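Local coordinates for protein type III restriction-modification enzyme EcoP15I Mod subunit (Escherichia coli, PDB 4ZCF) that recognises the DNA sequence 5'-CAGCAG-3' and methylates one adenine in it at N6, using S-adenosyl-L-methionine, and is needed with the Res subunit for DNA restriction, at residues E363-F367 and I375-V379; K340-P345 and E371-I375; K75-D81 and V509-D515. One frame throughout, in Å; residues are numbered along the deposited sequence.

Interaction 1: residues E363-F367 and I375-V379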
loop_
_atom_site.group_PDB
_atom_site.type_symbol
_atom_site.label_atom_id
_atom_site.label_comp_id
_atom_site.label_asym_id
_atom_site.label_seq_id
_atom_site.Cartn_x
_atom_site.Cartn_y
_atom_site.Cartn_z
ATOM N N GLU A 363 -28.298 -14.125 -27.773
ATOM C CA GLU A 363 -28.359 -15.595 -27.814
ATOM C C GLU A 363 -27.279 -16.220 -26.878
ATOM O O GLU A 363 -26.520 -17.115 -27.262
ATOM C CB GLU A 363 -28.276 -16.117 -29.270
ATOM C CG GLU A 363 -29.315 -15.512 -30.205
ATOM C CD GLU A 363 -29.199 -15.854 -31.680
ATOM O OE1 GLU A 363 -28.061 -15.939 -32.199
ATOM O OE2 GLU A 363 -30.259 -15.990 -32.331
ATOM N N LYS A 364 -27.202 -15.695 -25.648
ATOM C CA LYS A 364 -26.243 -16.131 -24.639
ATOM C C LYS A 364 -26.916 -17.100 -23.677
ATOM O O LYS A 364 -26.238 -17.696 -22.839
ATOM C CB LYS A 364 -25.704 -14.915 -23.856
ATOM C CG LYS A 364 -25.009 -13.871 -24.715
ATOM C CD LYS A 364 -23.487 -13.912 -24.628
ATOM C CE LYS A 364 -22.827 -12.828 -25.454
ATOM N NZ LYS A 364 -23.140 -11.458 -24.944
ATOM N N ILE A 365 -28.252 -17.255 -23.795
ATOM C CA ILE A 365 -29.056 -18.104 -22.918
ATOM C C ILE A 365 -29.285 -19.546 -23.391
ATOM O O ILE A 365 -29.718 -19.775 -24.524
ATOM C CB ILE A 365 -30.364 -17.375 -22.538
ATOM C CG1 ILE A 365 -30.094 -15.952 -21.965
ATOM C CG2 ILE A 365 -31.248 -18.201 -21.614
ATOM C CD1 ILE A 365 -29.086 -15.826 -20.791
ATOM N N ILE A 366 -29.027 -20.507 -22.480
ATOM C CA ILE A 366 -29.246 -21.948 -22.643
ATOM C C ILE A 366 -30.529 -22.318 -21.854
ATOM O O ILE A 366 -30.579 -22.154 -20.638
ATOM C CB ILE A 366 -28.004 -22.801 -22.212
ATOM C CG1 ILE A 366 -26.725 -22.392 -22.984
ATOM C CG2 ILE A 366 -28.283 -24.310 -22.363
ATOM C CD1 ILE A 366 -25.436 -22.982 -22.449
ATOM N N PHE A 367 -31.569 -22.780 -22.569
ATOM C CA PHE A 367 -32.844 -23.206 -21.989
ATOM C C PHE A 367 -32.861 -24.719 -21.888
ATOM O O PHE A 367 -32.163 -25.392 -22.654
ATOM C CB PHE A 367 -34.009 -22.759 -22.882
ATOM C CG PHE A 367 -34.303 -21.281 -22.852
ATOM C CD1 PHE A 367 -35.098 -20.733 -21.849
ATOM C CD2 PHE A 367 -33.814 -20.440 -23.839
ATOM C CE1 PHE A 367 -35.381 -19.359 -21.824
ATOM C CE2 PHE A 367 -34.107 -19.070 -23.822
ATOM C CZ PHE A 367 -34.883 -18.537 -22.812
ATOM N N ILE A 375 -32.411 -21.256 -16.277
ATOM C CA ILE A 375 -31.557 -20.890 -17.412
ATOM C C ILE A 375 -30.061 -20.886 -17.081
ATOM O O ILE A 375 -29.648 -20.716 -15.924
ATOM C CB ILE A 375 -31.981 -19.563 -18.105
ATOM C CG1 ILE A 375 -32.088 -18.381 -17.119
ATOM C CG2 ILE A 375 -33.224 -19.742 -18.944
ATOM C CD1 ILE A 375 -31.763 -17.090 -17.740
ATOM N N GLU A 376 -29.254 -21.034 -18.126
ATOM C CA GLU A 376 -27.807 -21.013 -18.024
ATOM C C GLU A 376 -27.272 -20.016 -19.046
ATOM O O GLU A 376 -27.994 -19.599 -19.961
ATOM C CB GLU A 376 -27.228 -22.423 -18.285
ATOM C CG GLU A 376 -27.660 -23.469 -17.272
ATOM C CD GLU A 376 -27.240 -24.902 -17.545
ATOM O OE1 GLU A 376 -26.511 -25.142 -18.537
ATOM O OE2 GLU A 376 -27.642 -25.791 -16.758
ATOM N N LEU A 377 -25.998 -19.648 -18.883
ATOM C CA LEU A 377 -25.278 -18.756 -19.786
ATOM C C LEU A 377 -24.228 -19.527 -20.596
ATOM O O LEU A 377 -23.432 -20.282 -20.033
ATOM C CB LEU A 377 -24.605 -17.640 -18.988
ATOM C CG LEU A 377 -25.497 -16.506 -18.582
ATOM C CD1 LEU A 377 -25.081 -15.960 -17.230
ATOM C CD2 LEU A 377 -25.480 -15.409 -19.642
ATOM N N LYS A 378 -24.238 -19.355 -21.912
ATOM C CA LYS A 378 -23.263 -20.010 -22.780
ATOM C C LYS A 378 -21.939 -19.255 -22.656
ATOM O O LYS A 378 -21.855 -18.037 -22.907
ATOM C CB LYS A 378 -23.778 -20.064 -24.223
ATOM C CG LYS A 378 -23.019 -21.009 -25.128
ATOM C CD LYS A 378 -23.805 -21.234 -26.375
ATOM C CE LYS A 378 -22.977 -21.771 -27.506
ATOM N NZ LYS A 378 -23.818 -22.128 -28.696
ATOM N N VAL A 379 -20.925 -19.977 -22.170
ATOM C CA VAL A 379 -19.588 -19.438 -21.921
ATOM C C VAL A 379 -18.581 -20.382 -22.557
ATOM O O VAL A 379 -18.528 -21.541 -22.171
ATOM C CB VAL A 379 -19.345 -19.217 -20.387
ATOM C CG1 VAL A 379 -17.880 -18.918 -20.080
ATOM C CG2 VAL A 379 -20.248 -18.113 -19.828
#
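Ile365 keeps CG1 beside its backbone N (chi1 -52°), which sends CG2 toward Ile375, while Ile375 tucks CG1 between its own N and carbonyl carbon (chi1 54°) and leaves CG2 to face Ile365 and Phe367. The two segments form the antiparallel beta hairpin of strands 365-366 and 376-380, a compact example of backbone bonding and side-chain packing reinforcing each other. Ile366 and Glu376 make the hydrogen-bonded pair: Ile366 N reaches Glu376 O at 2.9 Å in an almost straight bond (178°), although the donor sits above the carbonyl plane, and Glu376 N returns to Ile366 O at 3.1 Å. Two residues on, Lys378 N donates to Lys364 O at 2.8 Å.

In the non-hydrogen-bonded pair, Ile365 CD1 meets Leu377 CD2 at 3.8 Å; Met356, Leu359 and Leu360 of helix 353-361 also pack on Ile365. CG2 of Ile365 lies over a face of the Phe367 ring, toward its rim, and the methyl CG2 of Ile375 touches CD1 of that ring at 3.6 Å. Beyond its main partner Lys373, Glu376 OE2 accepts from Gln319. Lys378 crosses Ile366 at about a right angle before its amine pairs with Asp310, and Ile366 CD1 rests 3.7 Å from Lys378 CA.

Interaction 2: residues K340-P345 and E371-I375. With nucleotides of chain D.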
loop_
_atom_site.group_PDB
_atom_site.type_symbol
_atom_site.label_atom_id
_atom_site.label_comp_id
_atom_site.label_asym_id
_atom_site.label_seq_id
_atom_site.Cartn_x
_atom_site.Cartn_y
_atom_site.Cartn_z
ATOM N N LYS A 340 -44.013 -20.891 -21.508
ATOM C CA LYS A 340 -44.302 -20.687 -20.084
ATOM C C LYS A 340 -43.053 -20.102 -19.368
ATOM O O LYS A 340 -41.935 -20.311 -19.857
ATOM C CB LYS A 340 -44.720 -22.016 -19.424
ATOM C CG LYS A 340 -46.156 -22.419 -19.714
ATOM C CD LYS A 340 -46.658 -23.446 -18.726
ATOM C CE LYS A 340 -48.117 -23.771 -18.944
ATOM N NZ LYS A 340 -48.566 -24.918 -18.102
ATOM N N PRO A 341 -43.201 -19.362 -18.233
ATOM C CA PRO A 341 -42.008 -18.824 -17.544
ATOM C C PRO A 341 -41.102 -19.925 -16.979
ATOM O O PRO A 341 -41.590 -20.888 -16.365
ATOM C CB PRO A 341 -42.601 -17.965 -16.416
ATOM C CG PRO A 341 -44.030 -17.762 -16.778
ATOM C CD PRO A 341 -44.430 -18.999 -17.502
ATOM N N CYS A 342 -39.778 -19.792 -17.206
ATOM C CA CYS A 342 -38.776 -20.747 -16.747
ATOM C C CYS A 342 -38.664 -20.731 -15.218
ATOM O O CYS A 342 -38.936 -19.689 -14.603
ATOM C CB CYS A 342 -37.431 -20.471 -17.409
ATOM S SG CYS A 342 -37.457 -20.579 -19.219
ATOM N N LYS A 343 -38.265 -21.880 -14.605
ATOM C CA LYS A 343 -38.107 -21.974 -13.156
ATOM C C LYS A 343 -37.110 -20.913 -12.682
ATOM O O LYS A 343 -36.043 -20.724 -13.284
ATOM C CB LYS A 343 -37.689 -23.376 -12.700
ATOM C CG LYS A 343 -37.810 -23.579 -11.176
ATOM C CD LYS A 343 -37.511 -25.016 -10.736
ATOM C CE LYS A 343 -36.030 -25.340 -10.582
ATOM N NZ LYS A 343 -35.607 -26.498 -11.424
ATOM N N GLN A 344 -37.520 -20.179 -11.653
ATOM C CA GLN A 344 -36.776 -19.087 -11.077
ATOM C C GLN A 344 -35.822 -19.575 -9.980
ATOM O O GLN A 344 -36.227 -20.402 -9.149
ATOM C CB GLN A 344 -37.771 -18.081 -10.493
ATOM C CG GLN A 344 -37.732 -16.712 -11.140
ATOM C CD GLN A 344 -38.680 -15.767 -10.440
ATOM O OE1 GLN A 344 -38.967 -15.902 -9.238
ATOM N NE2 GLN A 344 -39.195 -14.789 -11.179
ATOM N N PRO A 345 -34.575 -19.038 -9.900
ATOM C CA PRO A 345 -33.680 -19.428 -8.791
ATOM C C PRO A 345 -34.311 -19.058 -7.453
ATOM O O PRO A 345 -35.106 -18.121 -7.401
ATOM C CB PRO A 345 -32.422 -18.585 -9.045
ATOM C CG PRO A 345 -32.473 -18.232 -10.469
ATOM C CD PRO A 345 -33.927 -18.046 -10.776
ATOM N N GLU A 371 -39.699 -25.478 -19.311
ATOM C CA GLU A 371 -39.619 -24.383 -18.348
ATOM C C GLU A 371 -39.191 -24.803 -16.920
ATOM O O GLU A 371 -38.809 -23.940 -16.133
ATOM C CB GLU A 371 -40.944 -23.583 -18.338
ATOM C CG GLU A 371 -42.125 -24.262 -17.643
ATOM C CD GLU A 371 -42.931 -25.314 -18.394
ATOM O OE1 GLU A 371 -44.087 -25.569 -17.982
ATOM O OE2 GLU A 371 -42.417 -25.892 -19.380
ATOM N N ASN A 372 -39.239 -26.100 -16.581
ATOM C CA ASN A 372 -38.878 -26.551 -15.232
ATOM C C ASN A 372 -37.356 -26.544 -14.901
ATOM O O ASN A 372 -36.972 -26.887 -13.784
ATOM C CB ASN A 372 -39.581 -27.874 -14.879
ATOM C CG ASN A 372 -41.070 -27.863 -15.169
ATOM O OD1 ASN A 372 -41.821 -26.989 -14.713
ATOM N ND2 ASN A 372 -41.530 -28.818 -15.965
ATOM N N LYS A 373 -36.519 -26.071 -15.840
ATOM C CA LYS A 373 -35.062 -25.949 -15.734
ATOM C C LYS A 373 -34.641 -24.448 -15.678
ATOM O O LYS A 373 -35.058 -23.660 -16.535
ATOM C CB LYS A 373 -34.408 -26.681 -16.937
ATOM C CG LYS A 373 -32.891 -26.560 -17.119
ATOM C CD LYS A 373 -32.082 -27.304 -16.064
ATOM C CE LYS A 373 -30.608 -26.975 -16.165
ATOM N NZ LYS A 373 -30.283 -25.554 -15.792
ATOM N N ILE A 374 -33.829 -24.064 -14.653
ATOM C CA ILE A 374 -33.315 -22.697 -14.514
ATOM C C ILE A 374 -32.376 -22.472 -15.678
ATOM O O ILE A 374 -31.657 -23.403 -16.055
ATOM C CB ILE A 374 -32.597 -22.438 -13.160
ATOM C CG1 ILE A 374 -33.490 -22.783 -11.934
ATOM C CG2 ILE A 374 -32.057 -21.008 -13.070
ATOM C CD1 ILE A 374 -32.680 -22.843 -10.536
ATOM N N ILE A 375 -32.411 -21.256 -16.277
ATOM C CA ILE A 375 -31.557 -20.890 -17.412
ATOM C C ILE A 375 -30.061 -20.886 -17.081
ATOM O O ILE A 375 -29.648 -20.716 -15.924
ATOM C CB ILE A 375 -31.981 -19.563 -18.105
ATOM C CG1 ILE A 375 -32.088 -18.381 -17.119
ATOM C CG2 ILE A 375 -33.224 -19.742 -18.944
ATOM C CD1 ILE A 375 -31.763 -17.090 -17.740
ATOM P P DC D 4 -31.732 -26.475 -12.101
ATOM O OP1 DC D 4 -33.109 -26.574 -12.640
ATOM O OP2 DC D 4 -30.731 -25.681 -12.846
ATOM O "O5'" DC D 4 -31.776 -26.010 -10.563
ATOM C "C5'" DC D 4 -31.913 -26.990 -9.558
ATOM C "C4'" DC D 4 -31.379 -26.588 -8.199
ATOM O "O4'" DC D 4 -30.005 -27.004 -8.022
ATOM C "C3'" DC D 4 -31.469 -25.133 -7.767
ATOM O "O3'" DC D 4 -31.972 -25.063 -6.410
ATOM C "C2'" DC D 4 -30.019 -24.668 -7.909
ATOM C "C1'" DC D 4 -29.214 -25.916 -7.562
ATOM N N1 DC D 4 -27.871 -26.041 -8.239
ATOM C C2 DC D 4 -26.780 -26.588 -7.549
ATOM O O2 DC D 4 -26.881 -26.843 -6.349
ATOM N N3 DC D 4 -25.598 -26.744 -8.205
ATOM C C4 DC D 4 -25.460 -26.366 -9.481
ATOM N N4 DC D 4 -24.268 -26.521 -10.069
ATOM C C5 DC D 4 -26.568 -25.863 -10.225
ATOM C C6 DC D 4 -27.728 -25.719 -9.569
ATOM P P DA D 3 -29.688 -30.625 -16.408
ATOM O OP1 DA D 3 -31.116 -30.612 -16.786
ATOM O OP2 DA D 3 -28.735 -29.846 -17.233
ATOM O "O5'" DA D 3 -29.571 -30.165 -14.879
ATOM C "C5'" DA D 3 -30.330 -30.787 -13.871
ATOM C "C4'" DA D 3 -30.172 -30.049 -12.566
ATOM O "O4'" DA D 3 -28.935 -30.418 -11.922
ATOM C "C3'" DA D 3 -30.149 -28.535 -12.703
ATOM O "O3'" DA D 3 -31.211 -27.981 -11.952
ATOM C "C2'" DA D 3 -28.770 -28.091 -12.214
ATOM C "C1'" DA D 3 -28.308 -29.274 -11.384
ATOM N N9 DA D 3 -26.877 -29.525 -11.492
ATOM C C8 DA D 3 -26.096 -29.632 -12.621
ATOM N N7 DA D 3 -24.839 -29.935 -12.374
ATOM C C5 DA D 3 -24.821 -30.065 -10.999
ATOM C C6 DA D 3 -23.809 -30.398 -10.097
ATOM N N6 DA D 3 -22.552 -30.672 -10.475
ATOM N N1 DA D 3 -24.137 -30.405 -8.779
ATOM C C2 DA D 3 -25.385 -30.117 -8.379
ATOM N N3 DA D 3 -26.424 -29.827 -9.152
ATOM C C4 DA D 3 -26.062 -29.818 -10.443
ATOM P P DA D 5 -32.431 -23.721 -5.628
ATOM O OP1 DA D 5 -33.433 -24.149 -4.612
ATOM O OP2 DA D 5 -32.797 -22.630 -6.583
ATOM O "O5'" DA D 5 -31.074 -23.317 -4.868
ATOM C "C5'" DA D 5 -30.490 -24.013 -3.788
ATOM C "C4'" DA D 5 -29.083 -23.513 -3.486
ATOM O "O4'" DA D 5 -28.143 -23.817 -4.552
ATOM C "C3'" DA D 5 -28.917 -22.026 -3.201
ATOM O "O3'" DA D 5 -28.349 -21.947 -1.905
ATOM C "C2'" DA D 5 -28.009 -21.499 -4.316
ATOM C "C1'" DA D 5 -27.245 -22.744 -4.732
ATOM N N9 DA D 5 -26.755 -22.748 -6.108
ATOM C C8 DA D 5 -27.385 -22.236 -7.197
ATOM N N7 DA D 5 -26.685 -22.334 -8.307
ATOM C C5 DA D 5 -25.490 -22.921 -7.930
ATOM C C6 DA D 5 -24.333 -23.311 -8.650
ATOM N N6 DA D 5 -24.192 -23.118 -9.975
ATOM N N1 DA D 5 -23.299 -23.863 -7.953
ATOM C C2 DA D 5 -23.462 -24.064 -6.643
ATOM N N3 DA D 5 -24.500 -23.727 -5.867
ATOM C C4 DA D 5 -25.504 -23.167 -6.565
HETATM O O HOH W 1 -34.750 -19.372 -15.047
#
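Lys343 and Glu371 join two irregular loops through their backbones, Lys343 N donating to Glu371 O at 2.6 Å with the donor nearly along the C=O axis (172°). A water extends the link, donating to Lys343 O and accepting from Ile375 N. Glu371 folds back at chi2, and its OE1 lies against the methylenes of Lys340; the Lys340 NZ stays 4.5 Å from Glu371 OE1, too far for a salt bridge. Ile374 packs CG2 against Pro345 CG at 3.8 Å and lays CG1 beside the Lys343 aliphatic chain.

The face formed by Lys343, Lys373 and Ile374 makes up a site for a phosphate of the bound DNA, consistent with these loops belonging to the target-recognition region of a beta-subtype methylase. Such contacts hold the sugar-phosphate backbone and do not by themselves read a base. Lys343 bends at chi3 (82°) and again at chi4, which carries NZ back over the other loop to bond Asn372 O at 2.8 Å. The same NZ donates to OP1 of DC4 of chain D, also at 2.8 Å. A second donor for that oxygen comes from the backbone: Ile374 N reaches OP1 of DC4 at 3.3 Å in a straight bond (170°). Lys373 serves the other oxygen, its NZ standing 3.0 Å from OP2 of DC4. This amine also donates to Ile374 O and forms a salt bridge with Glu376, which probably steadies it at the phosphate, while CD1 of Ile374 packs against the sugar-phosphate backbone of DC4.

Interaction 3: residues K75-D81 and V509-D515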
loop_
_atom_site.group_PDB
_atom_site.type_symbol
_atom_site.label_atom_id
_atom_site.label_comp_id
_atom_site.label_asym_id
_atom_site.label_seq_id
_atom_site.Cartn_x
_atom_site.Cartn_y
_atom_site.Cartn_z
ATOM N N LYS A 75 27.442 7.497 0.735
ATOM C CA LYS A 75 28.850 7.596 1.150
ATOM C C LYS A 75 29.755 6.964 0.049
ATOM O O LYS A 75 30.961 6.807 0.261
ATOM C CB LYS A 75 29.013 6.711 2.415
ATOM C CG LYS A 75 29.176 7.414 3.753
ATOM C CD LYS A 75 29.394 6.353 4.840
ATOM C CE LYS A 75 29.743 6.926 6.195
ATOM N NZ LYS A 75 29.788 5.876 7.254
ATOM N N THR A 76 29.156 6.515 -1.072
ATOM C CA THR A 76 29.851 5.786 -2.127
ATOM C C THR A 76 29.611 6.360 -3.521
ATOM O O THR A 76 28.848 7.310 -3.711
ATOM C CB THR A 76 29.366 4.306 -2.113
ATOM O OG1 THR A 76 27.939 4.256 -2.200
ATOM C CG2 THR A 76 29.838 3.517 -0.908
ATOM N N LEU A 77 30.279 5.753 -4.508
ATOM C CA LEU A 77 30.119 6.021 -5.926
ATOM C C LEU A 77 29.767 4.669 -6.599
ATOM O O LEU A 77 29.883 3.609 -5.983
ATOM C CB LEU A 77 31.402 6.611 -6.554
ATOM C CG LEU A 77 32.091 7.829 -5.916
ATOM C CD1 LEU A 77 33.261 8.278 -6.777
ATOM C CD2 LEU A 77 31.130 9.019 -5.748
ATOM N N LEU A 78 29.397 4.719 -7.870
ATOM C CA LEU A 78 29.070 3.551 -8.669
ATOM C C LEU A 78 29.974 3.479 -9.904
ATOM O O LEU A 78 30.331 4.502 -10.485
ATOM C CB LEU A 78 27.584 3.561 -9.093
ATOM C CG LEU A 78 27.025 2.210 -9.575
ATOM C CD1 LEU A 78 26.641 1.337 -8.409
ATOM C CD2 LEU A 78 25.888 2.396 -10.528
ATOM N N ALA A 79 30.350 2.259 -10.279
ATOM C CA ALA A 79 31.157 1.988 -11.452
ATOM C C ALA A 79 30.727 0.667 -12.032
ATOM O O ALA A 79 30.145 -0.154 -11.326
ATOM C CB ALA A 79 32.630 1.952 -11.096
ATOM N N GLU A 80 31.028 0.476 -13.326
ATOM C CA GLU A 80 30.749 -0.702 -14.140
ATOM C C GLU A 80 31.794 -1.758 -13.954
ATOM O O GLU A 80 32.932 -1.443 -13.621
ATOM C CB GLU A 80 30.890 -0.326 -15.618
ATOM C CG GLU A 80 29.839 0.580 -16.190
ATOM C CD GLU A 80 29.937 0.624 -17.697
ATOM O OE1 GLU A 80 29.352 -0.261 -18.363
ATOM O OE2 GLU A 80 30.644 1.520 -18.209
ATOM N N ASP A 81 31.445 -3.005 -14.307
ATOM C CA ASP A 81 32.412 -4.087 -14.446
ATOM C C ASP A 81 32.659 -4.005 -15.945
ATOM O O ASP A 81 31.864 -4.547 -16.723
ATOM C CB ASP A 81 31.844 -5.470 -14.068
ATOM C CG ASP A 81 32.881 -6.584 -14.100
ATOM O OD1 ASP A 81 33.696 -6.614 -15.045
ATOM O OD2 ASP A 81 32.875 -7.421 -13.185
ATOM N N VAL A 509 26.808 -5.440 -15.248
ATOM C CA VAL A 509 27.255 -5.456 -13.846
ATOM C C VAL A 509 27.708 -4.033 -13.458
ATOM O O VAL A 509 28.313 -3.329 -14.264
ATOM C CB VAL A 509 28.325 -6.554 -13.527
ATOM C CG1 VAL A 509 28.791 -6.501 -12.071
ATOM C CG2 VAL A 509 27.793 -7.943 -13.841
ATOM N N TYR A 510 27.338 -3.620 -12.243
ATOM C CA TYR A 510 27.657 -2.361 -11.591
ATOM C C TYR A 510 27.997 -2.689 -10.166
ATOM O O TYR A 510 27.531 -3.708 -9.655
ATOM C CB TYR A 510 26.471 -1.396 -11.648
ATOM C CG TYR A 510 26.359 -0.715 -12.984
ATOM C CD1 TYR A 510 27.056 0.454 -13.249
ATOM C CD2 TYR A 510 25.628 -1.286 -14.018
ATOM C CE1 TYR A 510 26.984 1.071 -14.497
ATOM C CE2 TYR A 510 25.566 -0.690 -15.279
ATOM C CZ TYR A 510 26.267 0.473 -15.521
ATOM O OH TYR A 510 26.171 1.079 -16.747
ATOM N N GLN A 511 28.854 -1.879 -9.549
ATOM C CA GLN A 511 29.305 -2.079 -8.171
ATOM C C GLN A 511 29.543 -0.769 -7.425
ATOM O O GLN A 511 29.871 0.247 -8.038
ATOM C CB GLN A 511 30.575 -2.946 -8.133
ATOM C CG GLN A 511 31.729 -2.420 -8.994
ATOM C CD GLN A 511 32.741 -3.499 -9.202
ATOM O OE1 GLN A 511 33.508 -3.853 -8.298
ATOM N NE2 GLN A 511 32.713 -4.098 -10.381
ATOM N N LEU A 512 29.390 -0.804 -6.098
ATOM C CA LEU A 512 29.662 0.365 -5.268
ATOM C C LEU A 512 31.182 0.559 -5.149
ATOM O O LEU A 512 31.923 -0.425 -4.989
ATOM C CB LEU A 512 29.046 0.229 -3.864
ATOM C CG LEU A 512 27.548 0.329 -3.713
ATOM C CD1 LEU A 512 27.172 0.094 -2.284
ATOM C CD2 LEU A 512 27.008 1.666 -4.215
ATOM N N MET A 513 31.637 1.827 -5.209
ATOM C CA MET A 513 33.077 2.179 -5.105
ATOM C C MET A 513 33.302 3.132 -3.956
ATOM O O MET A 513 32.430 3.981 -3.723
ATOM C CB MET A 513 33.592 2.870 -6.392
ATOM C CG MET A 513 33.437 2.045 -7.637
ATOM S SD MET A 513 34.489 0.572 -7.705
ATOM C CE MET A 513 36.018 1.287 -8.263
ATOM N N PRO A 514 34.492 3.072 -3.285
ATOM C CA PRO A 514 34.793 4.052 -2.214
ATOM C C PRO A 514 34.827 5.463 -2.789
ATOM O O PRO A 514 35.243 5.602 -3.939
ATOM C CB PRO A 514 36.171 3.617 -1.697
ATOM C CG PRO A 514 36.748 2.747 -2.739
ATOM C CD PRO A 514 35.602 2.101 -3.451
ATOM N N ASP A 515 34.305 6.480 -2.059
ATOM C CA ASP A 515 34.261 7.863 -2.576
ATOM C C ASP A 515 35.626 8.565 -2.485
ATOM O O ASP A 515 35.851 9.335 -1.551
ATOM C CB ASP A 515 33.144 8.685 -1.887
ATOM C CG ASP A 515 32.954 10.129 -2.356
ATOM O OD1 ASP A 515 33.691 10.571 -3.276
ATOM O OD2 ASP A 515 32.070 10.812 -1.810
#
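Leu77 and Met513 exchange two backbone bonds, Leu77 N to Met513 O at 2.9 Å and Met513 N to Leu77 O at 2.6 Å. Ala79 and Gln511 do likewise, Ala79 N to Gln511 O at 3.0 Å and Gln511 N to Ala79 O at 2.8 Å. Asp81 N closes the antiparallel series on Val509 O at 3.1 Å, from above the carbonyl plane. Leu78 O accepts from Thr548 OG1, and Val509 N donates to Asn85 OD1.

Several polar side chains find partners outside the two strands. Thr76 OG1 is bonded to Glu104 and His108, and Glu80 divides its carboxylate between Asn85 and Lys82. Asp81, N-cap of the following helix, bonds His84 N through OD1 and pairs with Lys492 through OD2.

Ala79 CB meets Met513 CG on one face. On the other, Leu78 crosses Tyr510 at about a right angle, CD2 lying 3.5 Å from ring atom CD1, while Glu80 runs alongside with CG 3.4 Å from Tyr510 CE1. Replacing Tyr510 with an alanine would probably open a gap beside Leu78 CD2 and leave Glu80 CG without its aromatic neighbour.

Strand 76-80 is outermost in the mixed sheet of the Rossmann-like methyltransferase fold within this chain; strand 508-514 lies between it and strand 96-99, bonding Leu97 and Lys99 with its far edge. Helix 539-552 packs on Leu77, Ala79 and Met513, and helix 102-113 on Leu512.

From the N terminus, the chain first lays down strand 76-80, whose partner 509-515 arrives more than 400 residues later, so interaction 3 closes a loop that encloses both other contacts and ties the edge of the large mixed sheet to a late strand. Within that loop, interaction 2 brings 340-345, ahead of helix 353-361, to 371-375 at the DNA. Interaction 1 closes the short hairpin between 363-367 and 375-379, ending on the same stretch. The two share Ile375, and Cys342 SG packs on Phe367 CD1 at 3.5 Å. Their centres are 12 Å apart, whereas interaction 3 lies across the chain's centre, about 47 Å from interaction 1 between nearest atoms.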